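Local coordinates for protein SAM dependent methyltransferase (Aquifex aeolicus, PDB 3DH0) that binds S-adenosylmethionine in a Rossmann-like domain and probably transfers its methyl group to an acceptor, at residues P18-L23 against A48-P53; I68-E73 against L93-N98; M112-H117 against I141-K146. All blocks are in the same frame, centred on the assembly; numbering follows the deposited sequence.

Contact 1 of 3, residues P18-L23 against A48-P53. With SAM (S-adenosylmethionine), chain C.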
loop_
_atom_site.group_PDB
_atom_site.type_symbol
_atom_site.label_atom_id
_atom_site.label_comp_id
_atom_site.label_asym_id
_atom_site.label_seq_id
_atom_site.Cartn_x
_atom_site.Cartn_y
_atom_site.Cartn_z
ATOM N N PRO A 18 15.857 -4.254 5.968
ATOM C CA PRO A 18 16.320 -4.315 4.581
ATOM C C PRO A 18 16.207 -5.692 3.954
ATOM O O PRO A 18 16.284 -5.823 2.737
ATOM C CB PRO A 18 17.761 -3.824 4.674
ATOM C CG PRO A 18 18.170 -4.207 6.026
ATOM C CD PRO A 18 16.962 -3.877 6.864
ATOM N N SER A 19 15.988 -6.716 4.770
ATOM C CA SER A 19 15.869 -8.074 4.250
ATOM C C SER A 19 14.502 -8.363 3.637
ATOM O O SER A 19 14.273 -9.469 3.128
ATOM C CB SER A 19 16.139 -9.085 5.355
ATOM O OG SER A 19 15.144 -9.014 6.347
ATOM N N ARG A 20 13.601 -7.379 3.706
ATOM C CA ARG A 20 12.253 -7.511 3.155
ATOM C C ARG A 20 12.398 -7.515 1.645
ATOM O O ARG A 20 11.515 -7.968 0.922
ATOM C CB ARG A 20 11.357 -6.319 3.547
ATOM C CG ARG A 20 11.145 -6.060 5.037
ATOM C CD ARG A 20 9.925 -6.769 5.631
ATOM N NE ARG A 20 8.612 -6.416 5.059
ATOM C CZ ARG A 20 8.023 -5.218 5.102
ATOM N NH1 ARG A 20 8.610 -4.184 5.684
ATOM N NH2 ARG A 20 6.810 -5.071 4.594
ATOM N N LEU A 21 13.517 -6.992 1.167
ATOM C CA LEU A 21 13.748 -6.933 -0.259
ATOM C C LEU A 21 13.721 -8.325 -0.860
ATOM O O LEU A 21 13.450 -8.494 -2.042
ATOM C CB LEU A 21 15.082 -6.260 -0.525
ATOM C CG LEU A 21 15.056 -4.843 0.034
ATOM C CD1 LEU A 21 16.460 -4.296 0.080
ATOM C CD2 LEU A 21 14.140 -3.970 -0.817
ATOM N N GLU A 22 14.000 -9.322 -0.034
ATOM C CA GLU A 22 14.001 -10.705 -0.485
ATOM C C GLU A 22 12.606 -11.169 -0.892
ATOM O O GLU A 22 12.443 -12.253 -1.447
ATOM C CB GLU A 22 14.549 -11.597 0.624
ATOM C CG GLU A 22 16.043 -11.429 0.852
ATOM C CD GLU A 22 16.460 -11.796 2.263
ATOM O OE1 GLU A 22 15.712 -12.561 2.911
ATOM O OE2 GLU A 22 17.533 -11.322 2.715
ATOM N N LEU A 23 11.597 -10.347 -0.614
ATOM C CA LEU A 23 10.224 -10.702 -0.951
ATOM C C LEU A 23 9.953 -10.403 -2.406
ATOM O O LEU A 23 9.352 -11.212 -3.119
ATOM C CB LEU A 23 9.237 -9.930 -0.071
ATOM C CG LEU A 23 9.065 -10.405 1.373
ATOM C CD1 LEU A 23 10.400 -10.390 2.087
ATOM C CD2 LEU A 23 8.073 -9.506 2.079
ATOM N N ALA A 48 6.317 1.560 8.857
ATOM C CA ALA A 48 7.614 2.146 9.155
ATOM C C ALA A 48 8.066 3.080 8.024
ATOM O O ALA A 48 9.002 3.849 8.181
ATOM C CB ALA A 48 8.642 1.035 9.371
ATOM N N GLY A 49 7.381 3.001 6.889
ATOM C CA GLY A 49 7.721 3.819 5.742
ATOM C C GLY A 49 8.806 3.150 4.929
ATOM O O GLY A 49 9.581 3.817 4.246
ATOM N N PHE A 50 8.852 1.820 5.007
ATOM C CA PHE A 50 9.850 1.017 4.315
ATOM C C PHE A 50 9.910 1.256 2.817
ATOM O O PHE A 50 10.962 1.587 2.293
ATOM C CB PHE A 50 9.617 -0.466 4.581
ATOM C CG PHE A 50 10.651 -1.351 3.962
ATOM C CD1 PHE A 50 11.962 -1.344 4.435
ATOM C CD2 PHE A 50 10.335 -2.163 2.877
ATOM C CE1 PHE A 50 12.948 -2.134 3.833
ATOM C CE2 PHE A 50 11.312 -2.959 2.263
ATOM C CZ PHE A 50 12.621 -2.943 2.743
ATOM N N TYR A 51 8.789 1.084 2.128
ATOM C CA TYR A 51 8.744 1.301 0.685
ATOM C C TYR A 51 8.691 2.771 0.255
ATOM O O TYR A 51 8.696 3.068 -0.928
ATOM C CB TYR A 51 7.553 0.557 0.089
ATOM C CG TYR A 51 7.670 -0.937 0.195
ATOM C CD1 TYR A 51 8.645 -1.629 -0.515
ATOM C CD2 TYR A 51 6.827 -1.664 1.021
ATOM C CE1 TYR A 51 8.777 -3.006 -0.399
ATOM C CE2 TYR A 51 6.957 -3.051 1.142
ATOM C CZ TYR A 51 7.932 -3.704 0.429
ATOM O OH TYR A 51 8.085 -5.052 0.542
ATOM N N LEU A 52 8.659 3.689 1.211
ATOM C CA LEU A 52 8.589 5.112 0.892
ATOM C C LEU A 52 9.747 5.648 0.049
ATOM O O LEU A 52 9.543 6.461 -0.855
ATOM C CB LEU A 52 8.430 5.939 2.181
ATOM C CG LEU A 52 7.016 5.963 2.803
ATOM C CD1 LEU A 52 6.982 6.866 4.038
ATOM C CD2 LEU A 52 6.012 6.449 1.772
ATOM N N PRO A 53 10.981 5.219 0.339
ATOM C CA PRO A 53 12.094 5.721 -0.475
ATOM C C PRO A 53 11.892 5.385 -1.954
ATOM O O PRO A 53 12.366 6.091 -2.841
ATOM C CB PRO A 53 13.296 4.990 0.116
ATOM C CG PRO A 53 12.932 4.904 1.561
ATOM C CD PRO A 53 11.481 4.490 1.519
HETATM N N SAM C . 3.350 -1.665 4.269
HETATM C CA SAM C . 4.381 -1.564 5.347
HETATM C C SAM C . 5.742 -1.948 4.815
HETATM O O SAM C . 5.840 -2.285 3.634
HETATM O OXT SAM C . 6.698 -1.887 5.656
HETATM C CB SAM C . 4.006 -2.483 6.505
HETATM C CG SAM C . 2.569 -2.331 6.799
HETATM S SD SAM C . 1.790 -3.292 8.125
HETATM C CE SAM C . 1.787 -4.955 7.453
HETATM C "C5'" SAM C . 0.159 -2.728 7.998
HETATM C "C4'" SAM C . -0.100 -1.332 8.527
HETATM O "O4'" SAM C . -1.471 -1.091 8.236
HETATM C "C3'" SAM C . -0.067 -1.249 10.065
HETATM O "O3'" SAM C . 1.101 -0.434 10.370
HETATM C "C2'" SAM C . -1.312 -0.486 10.473
HETATM O "O2'" SAM C . -1.205 0.540 11.437
HETATM C "C1'" SAM C . -1.901 -0.104 9.080
HETATM N N9 SAM C . -3.345 -0.076 8.948
HETATM C C8 SAM C . -4.301 -0.973 9.380
HETATM N N7 SAM C . -5.509 -0.625 9.063
HETATM C C5 SAM C . -5.353 0.579 8.378
HETATM C C6 SAM C . -6.281 1.469 7.763
HETATM N N6 SAM C . -7.610 1.231 7.773
HETATM N N1 SAM C . -5.788 2.610 7.143
HETATM C C2 SAM C . -4.449 2.810 7.159
HETATM N N3 SAM C . -3.501 2.039 7.703
HETATM C C4 SAM C . -4.022 0.930 8.299
HETATM O O HOH W 1 10.393 -5.957 -0.758
#

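Contact 2 of 3, residues I68-E73 against L93-N98. With SAM (S-adenosylmethionine), chain C.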
loop_
_atom_site.group_PDB
_atom_site.type_symbol
_atom_site.label_atom_id
_atom_site.label_comp_id
_atom_site.label_asym_id
_atom_site.label_seq_id
_atom_site.Cartn_x
_atom_site.Cartn_y
_atom_site.Cartn_z
ATOM N N ILE A 68 -0.223 7.312 4.640
ATOM C CA ILE A 68 -1.129 7.289 5.778
ATOM C C ILE A 68 -0.950 6.061 6.654
ATOM O O ILE A 68 -0.224 5.145 6.321
ATOM C CB ILE A 68 -2.593 7.338 5.329
ATOM C CG1 ILE A 68 -2.857 6.205 4.333
ATOM C CG2 ILE A 68 -2.917 8.706 4.738
ATOM C CD1 ILE A 68 -4.315 6.041 3.924
ATOM N N ASP A 69 -1.621 6.065 7.791
ATOM C CA ASP A 69 -1.564 4.962 8.725
ATOM C C ASP A 69 -2.403 5.319 9.934
ATOM O O ASP A 69 -2.260 6.401 10.494
ATOM C CB ASP A 69 -0.128 4.690 9.153
ATOM C CG ASP A 69 0.062 3.275 9.664
ATOM O OD1 ASP A 69 -0.680 2.870 10.579
ATOM O OD2 ASP A 69 0.945 2.563 9.152
ATOM N N VAL A 70 -3.281 4.398 10.328
ATOM C CA VAL A 70 -4.169 4.587 11.472
ATOM C C VAL A 70 -3.444 4.680 12.803
ATOM O O VAL A 70 -3.981 5.245 13.744
ATOM C CB VAL A 70 -5.195 3.444 11.606
ATOM C CG1 VAL A 70 -6.200 3.483 10.459
ATOM C CG2 VAL A 70 -4.474 2.106 11.657
ATOM N N GLN A 71 -2.237 4.126 12.895
ATOM C CA GLN A 71 -1.492 4.178 14.152
ATOM C C GLN A 71 -0.500 5.328 14.255
ATOM O O GLN A 71 0.375 5.497 13.414
ATOM C CB GLN A 71 -0.801 2.843 14.411
ATOM C CG GLN A 71 -1.786 1.735 14.700
ATOM C CD GLN A 71 -1.135 0.502 15.276
ATOM O OE1 GLN A 71 -0.646 -0.359 14.547
ATOM N NE2 GLN A 71 -1.119 0.411 16.603
ATOM N N GLU A 72 -0.666 6.117 15.313
ATOM C CA GLU A 72 0.157 7.282 15.569
ATOM C C GLU A 72 1.646 6.957 15.657
ATOM O O GLU A 72 2.481 7.712 15.147
ATOM C CB GLU A 72 -0.314 7.970 16.860
ATOM C CG GLU A 72 0.397 9.300 17.144
ATOM C CD GLU A 72 -0.081 10.011 18.400
ATOM O OE1 GLU A 72 -1.306 10.215 18.560
ATOM O OE2 GLU A 72 0.779 10.389 19.220
ATOM N N GLU A 73 1.984 5.839 16.298
ATOM C CA GLU A 73 3.382 5.462 16.428
ATOM C C GLU A 73 4.007 5.189 15.073
ATOM O O GLU A 73 5.159 5.539 14.836
ATOM C CB GLU A 73 3.558 4.249 17.353
ATOM C CG GLU A 73 2.433 3.235 17.380
ATOM C CD GLU A 73 1.256 3.694 18.228
ATOM O OE1 GLU A 73 1.505 4.336 19.271
ATOM O OE2 GLU A 73 0.093 3.405 17.865
ATOM N N LEU A 93 0.752 11.272 6.873
ATOM C CA LEU A 93 -0.464 11.657 7.580
ATOM C C LEU A 93 -1.096 10.602 8.502
ATOM O O LEU A 93 -0.994 9.394 8.274
ATOM C CB LEU A 93 -1.519 12.114 6.561
ATOM C CG LEU A 93 -1.160 13.190 5.523
ATOM C CD1 LEU A 93 -2.332 13.418 4.585
ATOM C CD2 LEU A 93 -0.789 14.479 6.215
ATOM N N LYS A 94 -1.765 11.099 9.541
ATOM C CA LYS A 94 -2.470 10.276 10.518
ATOM C C LYS A 94 -3.860 9.942 9.973
ATOM O O LYS A 94 -4.705 10.820 9.809
ATOM C CB LYS A 94 -2.583 11.033 11.837
ATOM C CG LYS A 94 -3.453 10.361 12.871
ATOM C CD LYS A 94 -2.880 9.045 13.309
ATOM C CE LYS A 94 -3.824 8.344 14.267
ATOM N NZ LYS A 94 -5.136 7.973 13.639
ATOM N N SER A 95 -4.086 8.665 9.693
ATOM C CA SER A 95 -5.351 8.193 9.141
ATOM C C SER A 95 -6.305 7.601 10.177
ATOM O O SER A 95 -5.918 7.264 11.298
ATOM C CB SER A 95 -5.061 7.153 8.047
ATOM O OG SER A 95 -6.173 6.315 7.772
ATOM N N GLU A 96 -7.562 7.489 9.775
ATOM C CA GLU A 96 -8.611 6.931 10.613
ATOM C C GLU A 96 -9.080 5.709 9.841
ATOM O O GLU A 96 -8.982 5.675 8.626
ATOM C CB GLU A 96 -9.750 7.937 10.765
ATOM C CG GLU A 96 -10.348 8.010 12.151
ATOM C CD GLU A 96 -9.353 8.469 13.200
ATOM O OE1 GLU A 96 -8.513 9.341 12.900
ATOM O OE2 GLU A 96 -9.423 7.965 14.339
ATOM N N GLU A 97 -9.602 4.714 10.541
ATOM C CA GLU A 97 -10.031 3.478 9.904
ATOM C C GLU A 97 -10.654 3.574 8.515
ATOM O O GLU A 97 -10.143 2.979 7.571
ATOM C CB GLU A 97 -10.953 2.704 10.844
ATOM C CG GLU A 97 -11.220 1.257 10.427
ATOM C CD GLU A 97 -9.958 0.427 10.246
ATOM O OE1 GLU A 97 -9.022 0.546 11.069
ATOM O OE2 GLU A 97 -9.908 -0.364 9.281
ATOM N N ASN A 98 -11.746 4.307 8.357
ATOM C CA ASN A 98 -12.355 4.383 7.031
ATOM C C ASN A 98 -12.469 5.786 6.478
ATOM O O ASN A 98 -13.358 6.074 5.670
ATOM C CB ASN A 98 -13.736 3.731 7.042
ATOM C CG ASN A 98 -13.694 2.301 7.526
ATOM O OD1 ASN A 98 -14.068 2.008 8.658
ATOM N ND2 ASN A 98 -13.223 1.399 6.669
HETATM N N SAM C . 3.350 -1.665 4.269
HETATM C CA SAM C . 4.381 -1.564 5.347
HETATM C C SAM C . 5.742 -1.948 4.815
HETATM O O SAM C . 5.840 -2.285 3.634
HETATM O OXT SAM C . 6.698 -1.887 5.656
HETATM C CB SAM C . 4.006 -2.483 6.505
HETATM C CG SAM C . 2.569 -2.331 6.799
HETATM S SD SAM C . 1.790 -3.292 8.125
HETATM C CE SAM C . 1.787 -4.955 7.453
HETATM C "C5'" SAM C . 0.159 -2.728 7.998
HETATM C "C4'" SAM C . -0.100 -1.332 8.527
HETATM O "O4'" SAM C . -1.471 -1.091 8.236
HETATM C "C3'" SAM C . -0.067 -1.249 10.065
HETATM O "O3'" SAM C . 1.101 -0.434 10.370
HETATM C "C2'" SAM C . -1.312 -0.486 10.473
HETATM O "O2'" SAM C . -1.205 0.540 11.437
HETATM C "C1'" SAM C . -1.901 -0.104 9.080
HETATM N N9 SAM C . -3.345 -0.076 8.948
HETATM C C8 SAM C . -4.301 -0.973 9.380
HETATM N N7 SAM C . -5.509 -0.625 9.063
HETATM C C5 SAM C . -5.353 0.579 8.378
HETATM C C6 SAM C . -6.281 1.469 7.763
HETATM N N6 SAM C . -7.610 1.231 7.773
HETATM N N1 SAM C . -5.788 2.610 7.143
HETATM C C2 SAM C . -4.449 2.810 7.159
HETATM N N3 SAM C . -3.501 2.039 7.703
HETATM C C4 SAM C . -4.022 0.930 8.299
#

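Contact 3 of 3, residues M112-H117 against I141-K146. With SAM (S-adenosylmethionine), chain C.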
loop_
_atom_site.group_PDB
_atom_site.type_symbol
_atom_site.label_atom_id
_atom_site.label_comp_id
_atom_site.label_asym_id
_atom_site.label_seq_id
_atom_site.Cartn_x
_atom_site.Cartn_y
_atom_site.Cartn_z
ATOM N N MET A 112 -1.130 -0.571 -1.789
ATOM C CA MET A 112 -1.476 -1.177 -0.515
ATOM C C MET A 112 -0.594 -2.405 -0.268
ATOM O O MET A 112 -0.924 -3.505 -0.697
ATOM C CB MET A 112 -2.953 -1.566 -0.528
ATOM C CG MET A 112 -3.682 -1.215 0.749
ATOM S SD MET A 112 -5.413 -1.668 0.722
ATOM C CE MET A 112 -6.009 -0.694 -0.592
ATOM N N ALA A 113 0.529 -2.216 0.420
ATOM C CA ALA A 113 1.446 -3.326 0.681
ATOM C C ALA A 113 1.276 -4.013 2.034
ATOM O O ALA A 113 1.609 -3.456 3.074
ATOM C CB ALA A 113 2.887 -2.860 0.518
ATOM N N PHE A 114 0.778 -5.245 1.992
ATOM C CA PHE A 114 0.544 -6.054 3.186
ATOM C C PHE A 114 -0.398 -5.415 4.199
ATOM O O PHE A 114 -0.312 -5.698 5.394
ATOM C CB PHE A 114 1.869 -6.377 3.887
ATOM C CG PHE A 114 2.863 -7.070 3.008
ATOM C CD1 PHE A 114 3.960 -6.376 2.497
ATOM C CD2 PHE A 114 2.700 -8.415 2.683
ATOM C CE1 PHE A 114 4.876 -7.004 1.681
ATOM C CE2 PHE A 114 3.611 -9.058 1.868
ATOM C CZ PHE A 114 4.709 -8.354 1.362
ATOM N N THR A 115 -1.307 -4.574 3.735
ATOM C CA THR A 115 -2.209 -3.933 4.663
ATOM C C THR A 115 -3.689 -4.260 4.441
ATOM O O THR A 115 -4.508 -4.065 5.338
ATOM C CB THR A 115 -1.951 -2.378 4.676
ATOM O OG1 THR A 115 -3.064 -1.679 5.260
ATOM C CG2 THR A 115 -1.713 -1.873 3.280
ATOM N N PHE A 116 -4.037 -4.787 3.273
ATOM C CA PHE A 116 -5.433 -5.098 2.992
ATOM C C PHE A 116 -6.087 -6.032 4.011
ATOM O O PHE A 116 -7.188 -5.764 4.489
ATOM C CB PHE A 116 -5.569 -5.705 1.608
ATOM C CG PHE A 116 -6.984 -5.770 1.115
ATOM C CD1 PHE A 116 -7.621 -4.629 0.636
ATOM C CD2 PHE A 116 -7.682 -6.969 1.135
ATOM C CE1 PHE A 116 -8.937 -4.681 0.181
ATOM C CE2 PHE A 116 -8.993 -7.039 0.687
ATOM C CZ PHE A 116 -9.627 -5.891 0.206
ATOM N N HIS A 117 -5.421 -7.134 4.338
ATOM C CA HIS A 117 -5.968 -8.089 5.300
ATOM C C HIS A 117 -6.085 -7.511 6.719
ATOM O O HIS A 117 -6.600 -8.172 7.615
ATOM C CB HIS A 117 -5.095 -9.347 5.360
ATOM C CG HIS A 117 -3.751 -9.105 5.965
ATOM N ND1 HIS A 117 -2.745 -8.438 5.300
ATOM C CD2 HIS A 117 -3.279 -9.354 7.213
ATOM C CE1 HIS A 117 -1.714 -8.280 6.112
ATOM N NE2 HIS A 117 -2.014 -8.826 7.279
ATOM N N ILE A 141 -2.451 -3.707 -5.050
ATOM C CA ILE A 141 -2.524 -4.403 -3.771
ATOM C C ILE A 141 -1.581 -5.607 -3.718
ATOM O O ILE A 141 -1.693 -6.528 -4.519
ATOM C CB ILE A 141 -3.979 -4.864 -3.503
ATOM C CG1 ILE A 141 -4.905 -3.650 -3.546
ATOM C CG2 ILE A 141 -4.071 -5.576 -2.174
ATOM C CD1 ILE A 141 -6.344 -3.966 -3.314
ATOM N N ILE A 142 -0.656 -5.593 -2.763
ATOM C CA ILE A 142 0.312 -6.681 -2.611
ATOM C C ILE A 142 0.228 -7.367 -1.245
ATOM O O ILE A 142 0.320 -6.703 -0.213
ATOM C CB ILE A 142 1.765 -6.161 -2.818
ATOM C CG1 ILE A 142 1.938 -5.656 -4.252
ATOM C CG2 ILE A 142 2.774 -7.265 -2.524
ATOM C CD1 ILE A 142 3.352 -5.225 -4.600
ATOM N N ASP A 143 0.060 -8.687 -1.234
ATOM C CA ASP A 143 -0.012 -9.407 0.036
ATOM C C ASP A 143 0.502 -10.851 0.039
ATOM O O ASP A 143 0.747 -11.432 -1.012
ATOM C CB ASP A 143 -1.441 -9.378 0.583
ATOM C CG ASP A 143 -1.474 -9.087 2.073
ATOM O OD1 ASP A 143 -0.643 -9.677 2.804
ATOM O OD2 ASP A 143 -2.316 -8.270 2.512
ATOM N N TRP A 144 0.658 -11.423 1.234
ATOM C CA TRP A 144 1.147 -12.800 1.392
ATOM C C TRP A 144 0.175 -13.809 0.824
ATOM O O TRP A 144 -1.031 -13.551 0.784
ATOM C CB TRP A 144 1.344 -13.170 2.862
ATOM C CG TRP A 144 2.261 -12.299 3.631
ATOM C CD1 TRP A 144 1.911 -11.303 4.494
ATOM C CD2 TRP A 144 3.689 -12.370 3.647
ATOM N NE1 TRP A 144 3.040 -10.748 5.052
ATOM C CE2 TRP A 144 4.143 -11.386 4.549
ATOM C CE3 TRP A 144 4.628 -13.170 2.989
ATOM C CZ2 TRP A 144 5.506 -11.187 4.809
ATOM C CZ3 TRP A 144 5.977 -12.970 3.246
ATOM C CH2 TRP A 144 6.402 -11.989 4.146
ATOM N N LYS A 145 0.707 -14.968 0.427
ATOM C CA LYS A 145 -0.084 -16.069 -0.131
ATOM C C LYS A 145 -0.876 -16.704 1.018
ATOM O O LYS A 145 -0.475 -16.600 2.181
ATOM C CB LYS A 145 0.854 -17.108 -0.765
ATOM C CG LYS A 145 0.504 -17.479 -2.196
ATOM C CD LYS A 145 1.301 -16.683 -3.220
ATOM C CE LYS A 145 2.636 -17.366 -3.538
ATOM N NZ LYS A 145 3.449 -16.607 -4.539
ATOM N N LYS A 146 -1.993 -17.360 0.714
ATOM C CA LYS A 146 -2.778 -17.961 1.789
ATOM C C LYS A 146 -2.478 -19.433 1.985
ATOM O O LYS A 146 -3.382 -20.252 2.159
ATOM C CB LYS A 146 -4.290 -17.793 1.565
ATOM C CG LYS A 146 -5.099 -17.902 2.860
ATOM C CD LYS A 146 -6.575 -18.124 2.595
ATOM C CE LYS A 146 -7.450 -17.522 3.699
ATOM N NZ LYS A 146 -6.998 -17.885 5.070
HETATM N N SAM C . 3.350 -1.665 4.269
HETATM C CA SAM C . 4.381 -1.564 5.347
HETATM C C SAM C . 5.742 -1.948 4.815
HETATM O O SAM C . 5.840 -2.285 3.634
HETATM O OXT SAM C . 6.698 -1.887 5.656
HETATM C CB SAM C . 4.006 -2.483 6.505
HETATM C CG SAM C . 2.569 -2.331 6.799
HETATM S SD SAM C . 1.790 -3.292 8.125
HETATM C CE SAM C . 1.787 -4.955 7.453
HETATM C "C5'" SAM C . 0.159 -2.728 7.998
HETATM C "C4'" SAM C . -0.100 -1.332 8.527
HETATM O "O4'" SAM C . -1.471 -1.091 8.236
HETATM C "C3'" SAM C . -0.067 -1.249 10.065
HETATM O "O3'" SAM C . 1.101 -0.434 10.370
HETATM C "C2'" SAM C . -1.312 -0.486 10.473
HETATM O "O2'" SAM C . -1.205 0.540 11.437
HETATM C "C1'" SAM C . -1.901 -0.104 9.080
HETATM N N9 SAM C . -3.345 -0.076 8.948
HETATM C C8 SAM C . -4.301 -0.973 9.380
HETATM N N7 SAM C . -5.509 -0.625 9.063
HETATM C C5 SAM C . -5.353 0.579 8.378
HETATM C C6 SAM C . -6.281 1.469 7.763
HETATM N N6 SAM C . -7.610 1.231 7.773
HETATM N N1 SAM C . -5.788 2.610 7.143
HETATM C C2 SAM C . -4.449 2.810 7.159
HETATM N N3 SAM C . -3.501 2.039 7.703
HETATM C C4 SAM C . -4.022 0.930 8.299
HETATM O O HOH W 2 -2.426 -5.435 1.079
#

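Contact 1 of 3, residues P18-L23 against A48-P53
Residues 48-53 run from the glycine-rich turn that follows the first strand of the Rossmann-like sheet in class I methyltransferases into the start of helix 52-59. The 3-10 segment in 18-23 lies against this turn, and the two join round the carboxylate end of S-adenosylmethionine. Gly49 suits the turn because its backbone angles would jam a side chain against the preceding carbonyl oxygen.

Phe50 gives up the most surface. With CG anti to its backbone N (chi1 -177°), its ring reaches toward 18-23. The aliphatic part of Arg20 lies over one face of that ring, where CG makes a CH-pi contact 4.3 Å from the ring centroid of Phe50. Arg20 CB approaches the far rim, 3.6 Å from Phe50 CE2. Leu21 crosses the ring obliquely and sets CD2 4.0 Å from Phe50 CZ, while Pro18 CA lies at the ring edge.

Arginine serves here because a greasy stem can ride on the phenylalanine while its charged tip reads the ligand. Bent at chi2 and chi3, the chain runs past Phe50 in the opposite direction, and its guanidinium is turned 35° from the ring. NH1 of Arg20 donates a fairly straight bond to SAM OXT (3.0 Å, 161°), and NH2 adds a weak one to SAM O, whose position is less sure. The positive charge would be expected to favour an ionised carboxylate.

Tyr51 completes the group, presenting one ring face to the CD2 edge of Phe50 and placing its hydroxyl over a face of the guanidinium. Phe24 also meets the Tyr51 ring. The phenol adds a polar tie that phenylalanine could not make: water 1 accepts from Tyr51 OH at 2.8 Å and donates to Arg20 O at 2.9 Å.

Contact 2 of 3, residues I68-E73 against L93-N98
Asp69 OD1 is gripped by two hydrogen bonds, from O2' of S-adenosylmethionine at 2.5 Å and from Gln71 N at 3.1 Å. The second is nearly straight (169°), uses the anti lone pair and closes an Asx turn ahead of helix 72-85. An acidic residue at the end of the second strand of the fold, here the first of the beta-alpha-beta unit 64-69, 72-85, 90-94, bound to the ribose, is a hallmark of class I methyltransferases. Aspartate suits the place because its two oxygens take separate partners: OD2 accepts from SAM O3' and from Gly47 N. An alanine here would lose both oxygens and would probably loosen the ribose and unsettle the turn.

The backbone of Asp69 also ties down the residue that follows strand 90-94, because its carbonyl O accepts from Ser95 N at 3.0 Å. Lys94 folds back, bent at chi2 and chi4, and NZ links the two segments by donating to Val70 O (3.0 Å) and to Ser95 O.

Beyond the strands the adenine takes over. Glu97, whose OE1 is salt-bridged to Lys6, accepts from SAM N6 through its carbonyl O at 3.1 Å. Val70, branched and apolar, lays CG1 against the base, 3.4 Å from SAM C6.

Contact 3 of 3, residues M112-H117 against I141-K146
Phe114 follows directly on strand 107-113, and each part of its side chain meets a different neighbour. Phe114 CB lies 3.8 Å from CE, the methyl carbon of S-adenosylmethionine. From there CG stands anti to the carbonyl carbon (chi1 -57°), which carries the ring toward 141-146, with Ile142 O over one face. Phe114 CD2 comes 3.6 Å from Asp143 OD1, which sits at the ring edge. The same rim passes over a face of the Trp144 indole: Phe114 CD2 is 3.3 Å from Trp144 NE1, and CE2 nears Trp144 CE2. The Phe114 ring and the five-membered ring of Trp144 are inclined at 42°, an oblique pair. At the tip CZ packs on Leu23 and more loosely on Ile142 CG2, while CD1 and CE1 turn to Arg20 and Tyr51. A large flat residue suits so crowded a place.

Two backbone bonds fix the main chain here. Ile142 N donates to Met112 O at 2.9 Å, then Phe114 N donates to Ile142 O at 2.7 Å, almost along the C=O axis, as parallel strands part.

Asp143 receives the chain where it turns away. His117 ND1 donates to the syn lone pair of Asp143 OD2 at 2.8 Å, with ring and carboxylate 69° apart, which would probably favour the proton on ND1. Asp143 OD1 accepts from Trp144 N. Water 2 accepts from Phe116 N and lies near Met112 O and Asp143 OD2.

Phe116 CB packs on Ile141 CG2. On the ligand side Ala113 O accepts from the SAM amino N at 2.8 Å, and Thr115 OG1 donates weakly to SAM O4'. Cofactor binding at the carboxy-terminal end of a parallel strand, here 107-113, buttressed by its neighbour 137-144, is typical of the Rossmann-like methyltransferase fold.

From the N terminus, contact 1 closes a loop holding helix 26-33 and strand 40-43, bringing the leading segment onto the turn just ahead of helix 52-59. Contact 2 then closes the unit of strand 64-69, helix 72-85 and strand 90-94 at one edge of the sheet. Contact 3 closes the next loop, with helix 122-132 inside, and joins neighbouring strands nearer the centre. The three run in series, neither nested nor crossed. Contacts 1 and 3 touch, Leu23 CD2 lying 3.6 Å from Trp144 CH2, whereas contact 2 stays about 5 Å from contact 1 at the nearest atoms. All three meet on S-adenosylmethionine.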